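Local coordinates for protein DyP2 (Amycolatopsis sp. ATCC 39116, PDB 4G2C) that acts as a multifunctional haem-containing dye peroxidase and probably oxidises dyes and lignin-related compounds with hydrogen peroxide, at residues L67-L72 against D165-L170; P258-P263 against M484-F489; F334-D339 against H350-N355. All blocks are in the same frame, centred on the assembly; numbering follows the deposited sequence.

Contact 1. Residues L67-L72 against D165-L170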
# COMPACT_ATOMS: atom_id res chain seq x y z
N LEU A 67 -6.60 -12.77 5.09
CA LEU A 67 -6.17 -11.85 6.13
C LEU A 67 -7.31 -11.49 7.05
O LEU A 67 -8.39 -11.09 6.60
CB LEU A 67 -5.59 -10.58 5.51
CG LEU A 67 -5.30 -9.42 6.46
CD1 LEU A 67 -4.12 -9.78 7.36
CD2 LEU A 67 -5.01 -8.15 5.68
N THR A 68 -7.07 -11.64 8.35
CA THR A 68 -8.00 -11.16 9.37
C THR A 68 -7.37 -9.95 10.05
O THR A 68 -6.22 -10.01 10.46
CB THR A 68 -8.29 -12.26 10.42
OG1 THR A 68 -9.34 -13.11 9.94
CG2 THR A 68 -8.72 -11.64 11.76
N VAL A 69 -8.12 -8.85 10.13
CA VAL A 69 -7.67 -7.62 10.80
C VAL A 69 -8.50 -7.40 12.05
O VAL A 69 -9.73 -7.41 11.97
CB VAL A 69 -7.87 -6.38 9.90
CG1 VAL A 69 -7.28 -5.15 10.57
CG2 VAL A 69 -7.26 -6.58 8.51
N LEU A 70 -7.84 -7.18 13.18
CA LEU A 70 -8.53 -6.99 14.46
C LEU A 70 -8.09 -5.68 15.10
O LEU A 70 -6.91 -5.49 15.38
CB LEU A 70 -8.23 -8.15 15.40
CG LEU A 70 -8.72 -9.56 15.00
CD1 LEU A 70 -8.25 -10.58 16.03
CD2 LEU A 70 -10.24 -9.60 14.85
N PHE A 71 -9.03 -4.77 15.31
CA PHE A 71 -8.76 -3.54 16.03
C PHE A 71 -9.16 -3.71 17.48
O PHE A 71 -10.25 -4.20 17.77
CB PHE A 71 -9.49 -2.37 15.39
CG PHE A 71 -9.19 -2.20 13.93
CD1 PHE A 71 -7.91 -1.83 13.51
CD2 PHE A 71 -10.16 -2.42 12.97
CE1 PHE A 71 -7.62 -1.68 12.17
CE2 PHE A 71 -9.87 -2.29 11.63
CZ PHE A 71 -8.60 -1.91 11.22
N LEU A 72 -8.28 -3.33 18.39
CA LEU A 72 -8.47 -3.61 19.81
C LEU A 72 -8.63 -2.34 20.62
O LEU A 72 -8.20 -1.26 20.20
CB LEU A 72 -7.27 -4.39 20.34
CG LEU A 72 -6.85 -5.65 19.58
CD1 LEU A 72 -5.68 -6.32 20.27
CD2 LEU A 72 -8.02 -6.62 19.39
N ASP A 165 -6.72 1.22 20.07
CA ASP A 165 -5.43 1.13 20.73
C ASP A 165 -4.44 0.25 19.97
O ASP A 165 -3.24 0.50 19.99
CB ASP A 165 -5.62 0.63 22.17
CG ASP A 165 -6.30 1.67 23.04
OD1 ASP A 165 -5.84 2.83 23.03
OD2 ASP A 165 -7.30 1.33 23.72
N ALA A 166 -4.95 -0.75 19.27
CA ALA A 166 -4.07 -1.72 18.65
C ALA A 166 -4.66 -2.40 17.42
O ALA A 166 -5.88 -2.53 17.28
CB ALA A 166 -3.63 -2.76 19.69
N VAL A 167 -3.79 -2.85 16.52
CA VAL A 167 -4.27 -3.67 15.42
C VAL A 167 -3.54 -5.00 15.40
O VAL A 167 -2.34 -5.07 15.68
CB VAL A 167 -4.12 -2.97 14.06
CG1 VAL A 167 -2.64 -2.72 13.75
CG2 VAL A 167 -4.77 -3.81 12.97
N LEU A 168 -4.28 -6.06 15.08
CA LEU A 168 -3.67 -7.37 14.89
C LEU A 168 -3.87 -7.77 13.44
O LEU A 168 -4.97 -7.62 12.90
CB LEU A 168 -4.34 -8.41 15.79
CG LEU A 168 -3.79 -8.51 17.21
CD1 LEU A 168 -3.49 -7.14 17.75
CD2 LEU A 168 -4.82 -9.22 18.08
N LEU A 169 -2.80 -8.24 12.81
CA LEU A 169 -2.89 -8.78 11.46
C LEU A 169 -2.55 -10.27 11.50
O LEU A 169 -1.48 -10.66 11.96
CB LEU A 169 -1.96 -8.01 10.51
CG LEU A 169 -2.16 -6.49 10.48
CD1 LEU A 169 -1.04 -5.80 9.69
CD2 LEU A 169 -3.51 -6.12 9.90
N LEU A 170 -3.48 -11.09 11.04
CA LEU A 170 -3.29 -12.52 10.96
C LEU A 170 -3.43 -12.92 9.50
O LEU A 170 -4.52 -12.84 8.93
CB LEU A 170 -4.37 -13.24 11.77
CG LEU A 170 -4.41 -13.10 13.29
CD1 LEU A 170 -4.61 -11.64 13.72
CD2 LEU A 170 -5.52 -14.02 13.82

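Contact 2. Residues P258-P263 against M484-F489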
# COMPACT_ATOMS: atom_id res chain seq x y z
N PRO A 258 11.50 3.45 20.18
CA PRO A 258 11.97 4.29 21.30
C PRO A 258 11.83 3.67 22.69
O PRO A 258 12.67 3.94 23.56
CB PRO A 258 11.13 5.58 21.16
CG PRO A 258 9.98 5.23 20.28
CD PRO A 258 10.41 4.08 19.40
N ALA A 259 10.79 2.87 22.91
CA ALA A 259 10.56 2.25 24.21
C ALA A 259 11.24 0.88 24.35
O ALA A 259 11.04 0.20 25.34
CB ALA A 259 9.07 2.12 24.47
N ALA A 260 12.01 0.47 23.35
CA ALA A 260 12.65 -0.83 23.37
C ALA A 260 13.88 -0.85 24.27
O ALA A 260 14.42 0.19 24.63
CB ALA A 260 13.04 -1.24 21.97
N PRO A 261 14.35 -2.05 24.64
CA PRO A 261 15.51 -2.11 25.53
C PRO A 261 16.75 -1.48 24.90
O PRO A 261 17.58 -0.92 25.62
CB PRO A 261 15.71 -3.61 25.76
CG PRO A 261 14.38 -4.23 25.42
CD PRO A 261 13.85 -3.40 24.30
N ASP A 262 16.87 -1.55 23.57
CA ASP A 262 18.01 -0.96 22.87
C ASP A 262 17.62 -0.49 21.47
O ASP A 262 17.66 -1.27 20.50
CB ASP A 262 19.16 -1.96 22.80
CG ASP A 262 20.44 -1.34 22.27
OD1 ASP A 262 20.39 -0.18 21.80
OD2 ASP A 262 21.49 -2.01 22.31
N PRO A 263 17.24 0.78 21.36
CA PRO A 263 16.83 1.38 20.08
C PRO A 263 17.94 1.36 19.04
O PRO A 263 17.66 1.65 17.89
CB PRO A 263 16.47 2.82 20.46
CG PRO A 263 16.06 2.71 21.91
CD PRO A 263 16.98 1.69 22.49
N MET A 484 4.31 -0.54 14.29
CA MET A 484 4.70 -1.91 14.64
C MET A 484 6.03 -1.84 15.38
O MET A 484 7.06 -1.53 14.79
CB MET A 484 4.82 -2.84 13.42
CG MET A 484 3.89 -2.58 12.26
SD MET A 484 2.10 -2.60 12.50
CE MET A 484 1.84 -0.98 13.20
N PRO A 485 6.00 -2.12 16.68
CA PRO A 485 7.22 -2.07 17.49
C PRO A 485 8.06 -3.32 17.33
O PRO A 485 7.63 -4.30 16.71
CB PRO A 485 6.68 -1.98 18.92
CG PRO A 485 5.36 -2.64 18.85
CD PRO A 485 4.80 -2.34 17.50
N SER A 486 9.27 -3.27 17.87
CA SER A 486 10.18 -4.40 17.80
C SER A 486 9.68 -5.54 18.67
O SER A 486 8.93 -5.32 19.64
CB SER A 486 11.57 -3.96 18.27
OG SER A 486 11.53 -3.63 19.64
N LEU A 487 10.10 -6.76 18.34
CA LEU A 487 9.75 -7.92 19.15
C LEU A 487 10.27 -7.83 20.59
O LEU A 487 9.58 -8.22 21.52
CB LEU A 487 10.24 -9.22 18.50
CG LEU A 487 9.65 -9.55 17.13
CD1 LEU A 487 10.17 -10.89 16.59
CD2 LEU A 487 8.13 -9.51 17.15
N ALA A 488 11.49 -7.31 20.76
CA ALA A 488 12.07 -7.13 22.08
C ALA A 488 11.23 -6.19 22.95
O ALA A 488 11.10 -6.39 24.15
CB ALA A 488 13.52 -6.64 21.98
N PHE A 489 10.64 -5.17 22.33
CA PHE A 489 9.74 -4.30 23.08
C PHE A 489 8.54 -5.09 23.60
O PHE A 489 8.18 -4.99 24.77
CB PHE A 489 9.23 -3.14 22.24
CG PHE A 489 8.06 -2.43 22.86
CD1 PHE A 489 8.25 -1.49 23.87
CD2 PHE A 489 6.76 -2.73 22.46
CE1 PHE A 489 7.17 -0.86 24.46
CE2 PHE A 489 5.68 -2.09 23.03
CZ PHE A 489 5.88 -1.16 24.03

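Contact 3. Residues F334-D339 against H350-N355. With HEM (protoporphyrin IX containing Fe), chain C; ACT (acetate ion), chain H.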
# COMPACT_ATOMS: atom_id res chain seq x y z
N PHE A 334 11.01 0.95 -16.10
CA PHE A 334 10.74 2.11 -16.96
C PHE A 334 10.73 3.39 -16.13
O PHE A 334 10.54 3.36 -14.91
CB PHE A 334 9.36 1.97 -17.63
CG PHE A 334 8.22 1.92 -16.64
CD1 PHE A 334 7.66 3.10 -16.13
CD2 PHE A 334 7.74 0.70 -16.18
CE1 PHE A 334 6.62 3.06 -15.21
CE2 PHE A 334 6.71 0.64 -15.24
CZ PHE A 334 6.14 1.83 -14.76
N SER A 335 10.94 4.51 -16.81
CA SER A 335 10.78 5.84 -16.24
C SER A 335 9.97 6.61 -17.26
O SER A 335 9.59 6.06 -18.29
CB SER A 335 12.14 6.53 -16.04
OG SER A 335 12.69 6.96 -17.28
N TYR A 336 9.71 7.88 -16.99
CA TYR A 336 8.97 8.72 -17.91
C TYR A 336 9.86 9.69 -18.70
O TYR A 336 9.37 10.70 -19.22
CB TYR A 336 7.90 9.49 -17.14
CG TYR A 336 6.98 8.58 -16.40
CD1 TYR A 336 5.97 7.89 -17.07
CD2 TYR A 336 7.11 8.39 -15.03
CE1 TYR A 336 5.13 7.03 -16.39
CE2 TYR A 336 6.27 7.54 -14.35
CZ TYR A 336 5.28 6.86 -15.04
OH TYR A 336 4.44 6.02 -14.36
N ASP A 337 11.15 9.39 -18.76
CA ASP A 337 12.13 10.29 -19.38
C ASP A 337 11.96 10.39 -20.90
O ASP A 337 12.44 11.34 -21.51
CB ASP A 337 13.56 9.88 -19.01
CG ASP A 337 13.92 10.23 -17.57
OD1 ASP A 337 13.14 10.95 -16.91
OD2 ASP A 337 14.98 9.79 -17.10
N SER A 338 11.29 9.41 -21.50
CA SER A 338 10.90 9.48 -22.91
C SER A 338 9.42 9.77 -23.07
O SER A 338 8.83 9.41 -24.09
CB SER A 338 11.22 8.18 -23.64
OG SER A 338 12.61 7.97 -23.74
N ASP A 339 8.83 10.42 -22.06
CA ASP A 339 7.39 10.67 -22.01
C ASP A 339 7.17 11.99 -21.23
O ASP A 339 6.17 12.16 -20.53
CB ASP A 339 6.71 9.50 -21.29
CG ASP A 339 5.19 9.45 -21.50
OD1 ASP A 339 4.62 10.27 -22.24
OD2 ASP A 339 4.57 8.53 -20.92
N HIS A 350 -2.66 7.43 -12.27
CA HIS A 350 -2.44 7.13 -10.85
C HIS A 350 -0.97 6.88 -10.46
O HIS A 350 -0.45 7.49 -9.51
CB HIS A 350 -3.31 5.94 -10.44
CG HIS A 350 -3.09 5.45 -9.03
ND1 HIS A 350 -3.23 6.25 -7.92
CD2 HIS A 350 -2.79 4.21 -8.57
CE1 HIS A 350 -2.99 5.53 -6.83
NE2 HIS A 350 -2.74 4.29 -7.20
N ILE A 351 -0.30 5.97 -11.17
CA ILE A 351 1.07 5.62 -10.81
C ILE A 351 2.06 6.75 -11.09
O ILE A 351 3.12 6.82 -10.45
CB ILE A 351 1.54 4.30 -11.50
CG1 ILE A 351 1.68 4.46 -13.02
CG2 ILE A 351 0.59 3.15 -11.15
CD1 ILE A 351 2.36 3.24 -13.71
N ARG A 352 1.72 7.64 -12.03
CA ARG A 352 2.60 8.75 -12.38
C ARG A 352 2.46 9.87 -11.35
O ARG A 352 3.45 10.48 -10.95
CB ARG A 352 2.33 9.26 -13.81
CG ARG A 352 3.40 10.25 -14.33
CD ARG A 352 3.28 10.61 -15.83
NE ARG A 352 4.32 11.54 -16.25
CZ ARG A 352 4.81 11.65 -17.48
NH1 ARG A 352 4.35 10.88 -18.47
NH2 ARG A 352 5.77 12.53 -17.73
N LYS A 353 1.22 10.12 -10.92
CA LYS A 353 0.92 11.01 -9.80
C LYS A 353 1.67 10.54 -8.54
O LYS A 353 2.29 11.33 -7.84
CB LYS A 353 -0.59 11.04 -9.49
CG LYS A 353 -1.50 11.80 -10.47
CD LYS A 353 -1.34 13.35 -10.43
CE LYS A 353 -2.04 13.97 -9.23
NZ LYS A 353 -2.05 15.46 -9.21
N THR A 354 1.63 9.23 -8.28
CA THR A 354 2.12 8.71 -7.00
C THR A 354 3.59 8.27 -7.05
O THR A 354 4.21 8.02 -6.01
CB THR A 354 1.24 7.57 -6.50
OG1 THR A 354 1.31 6.47 -7.42
CG2 THR A 354 -0.21 8.05 -6.41
N ASN A 355 4.14 8.18 -8.25
CA ASN A 355 5.57 8.00 -8.43
C ASN A 355 5.97 8.48 -9.82
O ASN A 355 6.00 7.69 -10.77
CB ASN A 355 5.99 6.54 -8.23
CG ASN A 355 7.48 6.34 -8.45
OD1 ASN A 355 8.22 7.31 -8.65
ND2 ASN A 355 7.94 5.08 -8.39
CHA HEM C . 0.38 1.47 -7.85
CHB HEM C . -4.44 0.88 -7.61
CHC HEM C . -4.60 3.36 -3.44
CHD HEM C . 0.03 4.60 -4.10
C1A HEM C . -0.91 1.07 -8.14
C2A HEM C . -1.29 0.26 -9.27
C3A HEM C . -2.62 0.10 -9.20
C4A HEM C . -3.12 0.80 -8.02
CMA HEM C . -3.50 -0.70 -10.18
CAA HEM C . -0.32 -0.31 -10.34
CBA HEM C . 0.29 -1.61 -9.83
CGA HEM C . 1.51 -1.38 -8.98
O1A HEM C . 2.46 -0.69 -9.42
O2A HEM C . 1.56 -1.87 -7.83
C1B HEM C . -4.93 1.50 -6.47
C2B HEM C . -6.31 1.54 -6.00
C3B HEM C . -6.34 2.23 -4.84
C4B HEM C . -4.99 2.63 -4.53
CMB HEM C . -7.52 0.90 -6.73
CAB HEM C . -7.53 2.55 -3.91
CBB HEM C . -8.65 1.83 -3.96
C1C HEM C . -3.38 3.98 -3.30
C2C HEM C . -3.04 5.00 -2.32
C3C HEM C . -1.75 5.32 -2.50
C4C HEM C . -1.24 4.53 -3.60
CMC HEM C . -4.00 5.57 -1.23
CAC HEM C . -0.93 6.39 -1.73
CBC HEM C . -1.53 7.38 -1.06
C1D HEM C . 0.56 3.84 -5.12
C2D HEM C . 1.96 3.80 -5.45
C3D HEM C . 2.05 2.81 -6.60
C4D HEM C . 0.72 2.37 -6.87
CMD HEM C . 3.10 4.57 -4.77
CAD HEM C . 3.28 2.38 -7.37
CBD HEM C . 3.58 3.56 -8.28
CGD HEM C . 4.88 3.21 -8.93
O1D HEM C . 5.87 2.97 -8.19
O2D HEM C . 4.90 3.13 -10.19
NA HEM C . -2.03 1.38 -7.40
NB HEM C . -4.16 2.18 -5.54
NC HEM C . -2.25 3.72 -4.06
ND HEM C . -0.13 2.99 -5.97
FE HEM C . -2.25 2.69 -5.87
C ACT H . 17.08 6.76 -17.36
O ACT H . 17.52 7.65 -18.14
OXT ACT H . 15.83 6.70 -17.20
CH3 ACT H . 18.02 5.81 -16.66
O HOH W 1 5.30 5.38 -11.86

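Contact 1. Residues L67-L72 against D165-L170
Leu70 and Leu168 exchange two backbone hydrogen bonds, the shorter from Leu168 N to Leu70 O at 2.7 Å. Thr68 pairs in the same way with Leu170, its N 2.9 Å from Leu170 O with an N-H...O angle of 171°. At the far end the ladder changes: Leu72 O takes a bond of 2.9 Å from Asp165 N and a weak one of 3.4 Å from Ala166 N, so two residues face one, a classic beta bulge. At the bulge the carboxylate of Asp165 is held by its own partners, OD1 by His122 ND1 and OD2 by the backbone N of Phe74, so this buried charged group is satisfied.

The strands are antiparallel neighbours in the sheet of the DyP alpha+beta barrel domain, where 66-74 runs between 166-172 and 193-205. Leu70, Leu72, Leu168 and Leu170 line one face of it, and helix 175-188 packs against Leu70 and Leu170. Leucines fill this layer with branched ends: Leu72 crosses Leu168 at about a right angle, and their CD1 methyls press together at 3.4 Å, tighter than ordinary contact.

Val69, Phe71, Val167 and Leu169 occupy the opposite face. Val69 CG1 meets Val167 CG2 at 3.7 Å, and the same methyl of Val167 lies 3.6 Å from Phe71 CE1. Phe71 CG is anti to the carbonyl carbon (chi1 -56°), which lays the ring alongside Val167, pointing the same way. Phe273, on strand 267-278 of the second sheet, also meets the ring edge-to-face. A serine in place of Phe71 would take away the ring that Val167 CG2 and Phe273 share, and would probably open a gap between the two sheets. Across this face Val69 also touches Leu404 of strand 402-409.

Contact 2. Residues P258-P263 against M484-F489
Ala259 sets its methyl against the ring of Phe489 where the loop joining strands 255-256 and 267-278 runs past the N-capped start of helix 487-491. The approach is oblique to the ring, with Ala259 CB 3.5 Å from Phe489 CE1. The carbonyl of the same residue also takes part: Ala259 O lies at the ring edge, in its plane, 3.6 Å from Phe489 CD1. Phe489 presents this side because its CG stands anti to the backbone N (chi1 166°), and a side chain no larger than a methyl lets the loop backbone come this close to the ring.

Ala260 follows, its CA 4.5 Å from the CA of Phe489. Its CB lies 3.7 Å from Ser486 OG, the capping atom of the helix. Serine fits the N-cap position because its short hydroxyl can turn back on the first turn: Ser486 OG accepts from Phe489 N at 3.2 Å, with an N-H...O angle of 151°. The same OG is hydrogen-bonded to Asp257 OD2, just ahead of the loop segment, so one hydroxyl ties the loop to the helix start while Ala260 packs beside it.

Pro261 then carries the loop along the first turn. Its ring is apolar and rigid, and because Ala488 ends in a single methyl the two can lie close, with Pro261 CD 4.0 Å from Ala488 CB.

Contact 3. Residues F334-D339 against H350-N355
Tyr336 and Arg352 form a buried stack between the 334-339 loop and the proximal haem helix 350-354, whose His350 NE2 binds the iron at 2.1 Å. The guanidinium of Arg352 lies flat on the tyrosine ring, planes 23° apart, while Arg352 CG sits over the ring centre as a CH-pi contact. The arginine can do both because its chain is extended from CG to NE, with CG anti to the backbone N (chi1 -169°).

A type I beta turn from Tyr336 to Asp339 brings the turn's last carbonyl to the end of that chain. Arg352 NH2 and NH1 both bond Asp339 O, at 2.9 and 3.0 Å, from one face of its plane, and Asp339 OD2 adds a longer salt bridge to NH1. Hydrogen bonds from Cys345 N and with Thr319 OG1 also hold that carboxylate oxygen.

Toward the haem, Tyr336 OH lies 3.4 Å from Ile351 CG1 and is hydrogen-bonded to a water that also bridges Asn355 O and the propionate oxygen O2D. Asn355 suits the place just past the helix because its amide has two uses: OD1 accepts from the backbone N of Arg357, and ND2 donates to propionate O1D at 3.0 Å, with an N-H...O angle of 169°.

Contacts 1 and 2 are neighbours without touching: their centres are 19 Å apart and their nearest atoms about 5 Å. Strand 267-278 links them, since Phe273 on it meets contact 1, and Ser269 pairs by backbone bonds with Met484 of contact 2. Contact 3, which holds the iron ligand and the propionate-binding asparagine, lies across the centre of the chain from both, its centre 34 Å from contact 1 and 37 Å from contact 2; even the nearest atoms are about 18 and 21 Å away. In sequence it falls between the two segments of contact 2. Contacts 1 and 2 thus join parts of the framework, whereas contact 3 belongs to the haem pocket.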